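Local coordinates for protein V-type ATP synthase alpha chain (Thermoplasma volcanium, PDB 4O1S) that belongs to the intein family and folds as a compact splicing domain of the Hint type, built mostly of beta strands, at residues R87-F98 with G161-N169. Residues are numbered along the deposited sequence; the frame is centred on the assembly and turned at random.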
ATOM      1  N   ARG A  87      -6.218   0.730 -12.889  1.00 28.46           N
ATOM      2  CA  ARG A  87      -5.743   0.545 -11.532  1.00 24.00           C
ATOM      3  C   ARG A  87      -5.332   1.883 -10.945  1.00 25.06           C
ATOM      4  O   ARG A  87      -4.843   2.762 -11.665  1.00 28.51           O
ATOM      5  CB  ARG A  87      -4.549  -0.397 -11.516  1.00 31.02           C
ATOM      6  CG  ARG A  87      -4.876  -1.773 -12.020  1.00 35.66           C
ATOM      7  CD  ARG A  87      -3.702  -2.693 -11.869  1.00 33.17           C
ATOM      8  NE  ARG A  87      -4.149  -4.060 -12.023  1.00 30.19           N
ATOM      9  CZ  ARG A  87      -4.318  -4.649 -13.197  1.00 30.11           C
ATOM     10  NH1 ARG A  87      -4.047  -3.999 -14.325  1.00 33.67           N
ATOM     11  NH2 ARG A  87      -4.751  -5.894 -13.238  1.00 22.48           N
ATOM     12  N   SER A  88      -5.525   2.041  -9.639  1.00 24.56           N
ATOM     13  CA  SER A  88      -5.209   3.307  -8.983  1.00 28.32           C
ATOM     14  C   SER A  88      -4.788   3.166  -7.522  1.00 32.67           C
ATOM     15  O   SER A  88      -5.220   2.250  -6.804  1.00 38.27           O
ATOM     16  CB  SER A  88      -6.377   4.276  -9.092  1.00 27.90           C
ATOM     17  OG  SER A  88      -7.422   3.863  -8.239  1.00 38.51           O
ATOM     18  N   VAL A  89      -3.926   4.079  -7.099  1.00 26.77           N
ATOM     19  CA  VAL A  89      -3.619   4.229  -5.690  1.00 27.33           C
ATOM     20  C   VAL A  89      -3.079   5.654  -5.480  1.00 32.91           C
ATOM     21  O   VAL A  89      -2.422   6.220  -6.358  1.00 40.11           O
ATOM     22  CB  VAL A  89      -2.639   3.145  -5.222  1.00 24.66           C
ATOM     23  CG1 VAL A  89      -1.282   3.325  -5.901  1.00 25.33           C
ATOM     24  CG2 VAL A  89      -2.512   3.132  -3.695  1.00 19.31           C
ATOM     25  N   SER A  90      -3.422   6.263  -4.352  1.00 29.85           N
ATOM     26  CA  SER A  90      -2.857   7.560  -3.994  1.00 32.27           C
ATOM     27  C   SER A  90      -1.890   7.285  -2.856  1.00 32.78           C
ATOM     28  O   SER A  90      -2.239   6.640  -1.851  1.00 34.69           O
ATOM     29  CB  SER A  90      -3.938   8.570  -3.568  1.00 29.62           C
ATOM     30  OG  SER A  90      -4.878   8.836  -4.604  1.00 25.83           O
ATOM     31  N   VAL A  91      -0.652   7.722  -3.022  1.00 27.43           N
ATOM     32  CA  VAL A  91       0.344   7.457  -1.998  1.00 23.54           C
ATOM     33  C   VAL A  91       1.202   8.676  -1.731  1.00 26.47           C
ATOM     34  O   VAL A  91       1.182   9.686  -2.438  1.00 28.43           O
ATOM     35  CB  VAL A  91       1.258   6.260  -2.350  1.00 20.33           C
ATOM     36  CG1 VAL A  91       0.433   4.978  -2.532  1.00 20.26           C
ATOM     37  CG2 VAL A  91       2.056   6.567  -3.609  1.00 17.89           C
ATOM     38  N   THR A  92       1.955   8.542  -0.668  1.00 31.69           N
ATOM     39  CA  THR A  92       2.928   9.506  -0.245  1.00 36.78           C
ATOM     40  C   THR A  92       4.043   9.550  -1.308  1.00 37.75           C
ATOM     41  O   THR A  92       4.335   8.536  -1.933  1.00 36.36           O
ATOM     42  CB  THR A  92       3.435   8.979   1.109  1.00 35.48           C
ATOM     43  OG1 THR A  92       2.923   9.800   2.172  1.00 32.15           O
ATOM     44  CG2 THR A  92       4.911   8.875   1.140  1.00 25.18           C
ATOM     45  N   PRO A  93       4.653  10.729  -1.541  1.00 34.56           N
ATOM     46  CA  PRO A  93       5.706  10.858  -2.564  1.00 29.00           C
ATOM     47  C   PRO A  93       6.883   9.909  -2.398  1.00 32.39           C
ATOM     48  O   PRO A  93       7.427   9.495  -3.432  1.00 37.14           O
ATOM     49  CB  PRO A  93       6.179  12.298  -2.410  1.00 13.80           C
ATOM     50  CG  PRO A  93       5.005  13.012  -1.923  1.00 18.82           C
ATOM     51  CD  PRO A  93       4.232  12.043  -1.033  1.00 29.29           C
ATOM     52  N   VAL A  94       7.262   9.577  -1.154  1.00 29.68           N
ATOM     53  CA  VAL A  94       8.402   8.678  -0.909  1.00 28.52           C
ATOM     54  C   VAL A  94       8.058   7.183  -0.996  1.00 36.05           C
ATOM     55  O   VAL A  94       8.960   6.342  -1.016  1.00 41.62           O
ATOM     56  CB  VAL A  94       9.153   8.968   0.426  1.00 26.01           C
ATOM     57  CG1 VAL A  94       9.822  10.309   0.386  1.00 14.39           C
ATOM     58  CG2 VAL A  94       8.228   8.898   1.613  1.00 20.11           C
ATOM     59  N   HIS A  95       6.764   6.862  -1.049  1.00 31.53           N
ATOM     60  CA  HIS A  95       6.319   5.488  -1.259  1.00 24.64           C
ATOM     61  C   HIS A  95       6.832   4.952  -2.584  1.00 30.13           C
ATOM     62  O   HIS A  95       6.983   5.709  -3.548  1.00 32.88           O
ATOM     63  CB  HIS A  95       4.799   5.402  -1.244  1.00 23.27           C
ATOM     64  CG  HIS A  95       4.285   4.123  -0.685  1.00 29.74           C
ATOM     65  ND1 HIS A  95       4.939   2.925  -0.871  1.00 39.49           N
ATOM     66  CD2 HIS A  95       3.211   3.851   0.093  1.00 33.00           C
ATOM     67  CE1 HIS A  95       4.277   1.967  -0.249  1.00 40.67           C
ATOM     68  NE2 HIS A  95       3.224   2.501   0.344  1.00 33.97           N
ATOM     69  N   LYS A  96       7.090   3.643  -2.628  1.00 32.35           N
ATOM     70  CA  LYS A  96       7.710   3.004  -3.800  1.00 29.63           C
ATOM     71  C   LYS A  96       6.818   2.033  -4.540  1.00 32.45           C
ATOM     72  O   LYS A  96       6.030   1.287  -3.934  1.00 31.86           O
ATOM     73  CB  LYS A  96       9.002   2.282  -3.423  1.00 25.98           C
ATOM     74  CG  LYS A  96      10.144   3.232  -3.211  1.00 29.94           C
ATOM     75  CD  LYS A  96      11.284   2.600  -2.459  1.00 31.45           C
ATOM     76  CE  LYS A  96      12.460   3.565  -2.442  1.00 38.38           C
ATOM     77  NZ  LYS A  96      13.686   2.946  -1.900  1.00 47.85           N
ATOM     78  N   LEU A  97       6.948   2.057  -5.863  1.00 31.11           N
ATOM     79  CA  LEU A  97       6.267   1.099  -6.719  1.00 26.04           C
ATOM     80  C   LEU A  97       7.359   0.287  -7.393  1.00 30.96           C
ATOM     81  O   LEU A  97       8.542   0.640  -7.323  1.00 31.75           O
ATOM     82  CB  LEU A  97       5.403   1.805  -7.765  1.00 27.84           C
ATOM     83  CG  LEU A  97       4.174   2.688  -7.434  1.00 30.03           C
ATOM     84  CD1 LEU A  97       3.035   1.887  -6.903  1.00 29.21           C
ATOM     85  CD2 LEU A  97       4.479   3.844  -6.466  1.00 26.22           C
ATOM     86  N   PHE A  98       6.972  -0.804  -8.036  1.00 31.00           N
ATOM     87  CA  PHE A  98       7.924  -1.619  -8.775  1.00 24.18           C
ATOM     88  C   PHE A  98       7.726  -1.408 -10.261  1.00 26.10           C
ATOM     89  O   PHE A  98       6.594  -1.494 -10.765  1.00 29.90           O
ATOM     90  CB  PHE A  98       7.724  -3.091  -8.431  1.00 26.33           C
ATOM     91  CG  PHE A  98       8.193  -3.445  -7.066  1.00 25.40           C
ATOM     92  CD1 PHE A  98       9.562  -3.572  -6.804  1.00 30.07           C
ATOM     93  CD2 PHE A  98       7.277  -3.619  -6.031  1.00 24.11           C
ATOM     94  CE1 PHE A  98      10.020  -3.882  -5.530  1.00 30.91           C
ATOM     95  CE2 PHE A  98       7.708  -3.933  -4.743  1.00 24.68           C
ATOM     96  CZ  PHE A  98       9.082  -4.062  -4.487  1.00 31.66           C
ATOM     97  N   GLY A 161      -4.857  -0.844  -3.098  1.00 40.08           N
ATOM     98  CA  GLY A 161      -5.329   0.008  -4.166  1.00 46.62           C
ATOM     99  C   GLY A 161      -6.338  -0.691  -5.052  1.00 45.56           C
ATOM    100  O   GLY A 161      -6.587  -1.897  -4.951  1.00 48.74           O
ATOM    101  N   GLU A 162      -6.946   0.092  -5.923  1.00 39.75           N
ATOM    102  CA  GLU A 162      -7.815  -0.453  -6.935  1.00 41.41           C
ATOM    103  C   GLU A 162      -7.000  -1.266  -7.941  1.00 38.99           C
ATOM    104  O   GLU A 162      -6.225  -0.699  -8.707  1.00 41.80           O
ATOM    105  CB  GLU A 162      -8.507   0.699  -7.649  1.00 51.87           C
ATOM    106  CG  GLU A 162      -9.659   1.259  -6.877  1.00 61.66           C
ATOM    107  CD  GLU A 162     -10.828   0.312  -6.906  1.00 75.99           C
ATOM    108  OE1 GLU A 162     -10.925  -0.481  -7.884  1.00 69.61           O
ATOM    109  OE2 GLU A 162     -11.631   0.351  -5.948  1.00 86.06           O
ATOM    110  N   GLY A 163      -7.154  -2.587  -7.946  1.00 32.64           N
ATOM    111  CA  GLY A 163      -6.544  -3.390  -8.995  1.00 27.35           C
ATOM    112  C   GLY A 163      -5.282  -4.085  -8.534  1.00 32.26           C
ATOM    113  O   GLY A 163      -4.421  -4.420  -9.346  1.00 32.51           O
ATOM    114  N   LEU A 164      -5.179  -4.286  -7.222  1.00 33.29           N
ATOM    115  CA  LEU A 164      -4.107  -5.066  -6.625  1.00 33.66           C
ATOM    116  C   LEU A 164      -2.717  -4.584  -7.036  1.00 37.83           C
ATOM    117  O   LEU A 164      -1.895  -5.357  -7.555  1.00 37.38           O
ATOM    118  CB  LEU A 164      -4.265  -6.551  -6.965  1.00 30.01           C
ATOM    119  CG  LEU A 164      -5.648  -7.187  -6.851  1.00 32.67           C
ATOM    120  CD1 LEU A 164      -5.545  -8.642  -7.183  1.00 39.61           C
ATOM    121  CD2 LEU A 164      -6.220  -7.051  -5.479  1.00 35.84           C
ATOM    122  N   LEU A 165      -2.452  -3.304  -6.816  1.00 36.97           N
ATOM    123  CA  LEU A 165      -1.104  -2.802  -7.018  1.00 32.77           C
ATOM    124  C   LEU A 165      -0.191  -3.312  -5.900  1.00 35.40           C
ATOM    125  O   LEU A 165      -0.649  -3.667  -4.784  1.00 30.80           O
ATOM    126  CB  LEU A 165      -1.096  -1.284  -7.069  1.00 28.73           C
ATOM    127  CG  LEU A 165      -1.925  -0.718  -8.221  1.00 36.33           C
ATOM    128  CD1 LEU A 165      -2.297   0.737  -7.956  1.00 38.11           C
ATOM    129  CD2 LEU A 165      -1.157  -0.845  -9.538  1.00 31.94           C
ATOM    130  N   VAL A 166       1.100  -3.366  -6.221  1.00 22.39           N
ATOM    131  CA  VAL A 166       2.074  -3.944  -5.331  1.00 22.19           C
ATOM    132  C   VAL A 166       2.921  -2.815  -4.799  1.00 28.78           C
ATOM    133  O   VAL A 166       3.609  -2.115  -5.573  1.00 27.22           O
ATOM    134  CB  VAL A 166       2.971  -4.983  -6.058  1.00 31.88           C
ATOM    135  CG1 VAL A 166       3.960  -5.623  -5.061  1.00 24.29           C
ATOM    136  CG2 VAL A 166       2.114  -6.043  -6.756  1.00 21.87           C
ATOM    137  N   LEU A 167       2.885  -2.644  -3.479  1.00 36.71           N
ATOM    138  CA  LEU A 167       3.479  -1.464  -2.863  1.00 40.81           C
ATOM    139  C   LEU A 167       4.640  -1.843  -1.980  1.00 38.77           C
ATOM    140  O   LEU A 167       4.503  -2.673  -1.080  1.00 43.61           O
ATOM    141  CB  LEU A 167       2.416  -0.689  -2.094  1.00 44.70           C
ATOM    142  CG  LEU A 167       1.287  -0.296  -3.054  1.00 53.52           C
ATOM    143  CD1 LEU A 167      -0.024   0.072  -2.391  1.00 48.86           C
ATOM    144  CD2 LEU A 167       1.782   0.844  -3.906  1.00 58.19           C
ATOM    145  N   HIS A 168       5.795  -1.252  -2.263  1.00 37.89           N
ATOM    146  CA  HIS A 168       6.979  -1.491  -1.445  1.00 44.94           C
ATOM    147  C   HIS A 168       7.056  -0.581  -0.219  1.00 51.31           C
ATOM    148  O   HIS A 168       7.735   0.459  -0.234  1.00 51.80           O
ATOM    149  CB  HIS A 168       8.251  -1.336  -2.256  1.00 39.45           C
ATOM    150  CG  HIS A 168       9.466  -1.746  -1.506  1.00 47.42           C
ATOM    151  ND1 HIS A 168      10.566  -0.926  -1.357  1.00 59.93           N
ATOM    152  CD2 HIS A 168       9.752  -2.878  -0.821  1.00 57.13           C
ATOM    153  CE1 HIS A 168      11.481  -1.544  -0.636  1.00 66.88           C
ATOM    154  NE2 HIS A 168      11.013  -2.737  -0.298  1.00 65.46           N
ATOM    155  N   ASN A 169       6.377  -0.992   0.845  1.00 52.70           N
ATOM    156  CA  ASN A 169       6.300  -0.187   2.055  1.00 59.97           C
ATOM    157  C   ASN A 169       7.407  -0.595   3.035  1.00 66.36           C
ATOM    158  O   ASN A 169       7.570   0.024   4.094  1.00 55.76           O
ATOM    159  CB  ASN A 169       4.958  -0.420   2.720  1.00 53.33           C
ATOM    160  CG  ASN A 169       4.862  -1.810   3.294  1.00 55.34           C
ATOM    161  OD1 ASN A 169       5.586  -2.724   2.861  1.00 60.76           O
ATOM    162  ND2 ASN A 169       3.991  -1.986   4.282  1.00 51.63           N
TER
HETATM  163  O   HOH W   1      -5.771  -7.054 -10.762  1.00 20.51           O
HETATM  164  O   HOH W   2       4.176  -1.648  -8.295  1.00 38.86           O
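Arg87 reaches the type II turn Gly161–Leu164 with an extended side chain, whose NE donates to Gly163 O at 2.7 Å. The acceptor lies in the guanidinium plane and is used on a lone pair, so the flat group is held edge-on to the carbonyl, while a water bound to NH2 makes a weak second link to the same oxygen. Gly163, third in the turn, has a positive phi (102°) that suits glycine. Next to it, Ser88 N gives a hydrogen bond of 3.0 Å to Glu162 O, and the small Ser88 side chain leaves OG against Glu162 CB.

Branched aliphatic groups fill the interior: Val89 CG1 rests on Leu165 CD1 at 3.5 Å, Val89 and Leu167 approach tip to tip, and Leu97 runs alongside Leu167. The segment 87-98 carries the Thr-Pro-Val-His sequence of the intein TxxH motif, folded as a type I turn, and faces the His-Asn pair near the intein's C-terminal end. There the flat imidazole of His95 slips in, CE1 3.7 Å from Leu167 CB, with its ring only 13° from the plane of the Asn169 amide.

His168 N donates to Lys96 O at 3.0 Å. With CG anti to the backbone N (chi1 -172°), the His168 ring lies beside the Lys96 chain, and Phe98 CZ packs 3.6 Å from His168 CB. A water bridges Phe98 N to Val166 O.

Farther out, Asp132 forms a salt bridge with Arg87 NH1, helping to orient the guanidinium, and strand 104-109 backs Phe98 through Ile105 and Glu107.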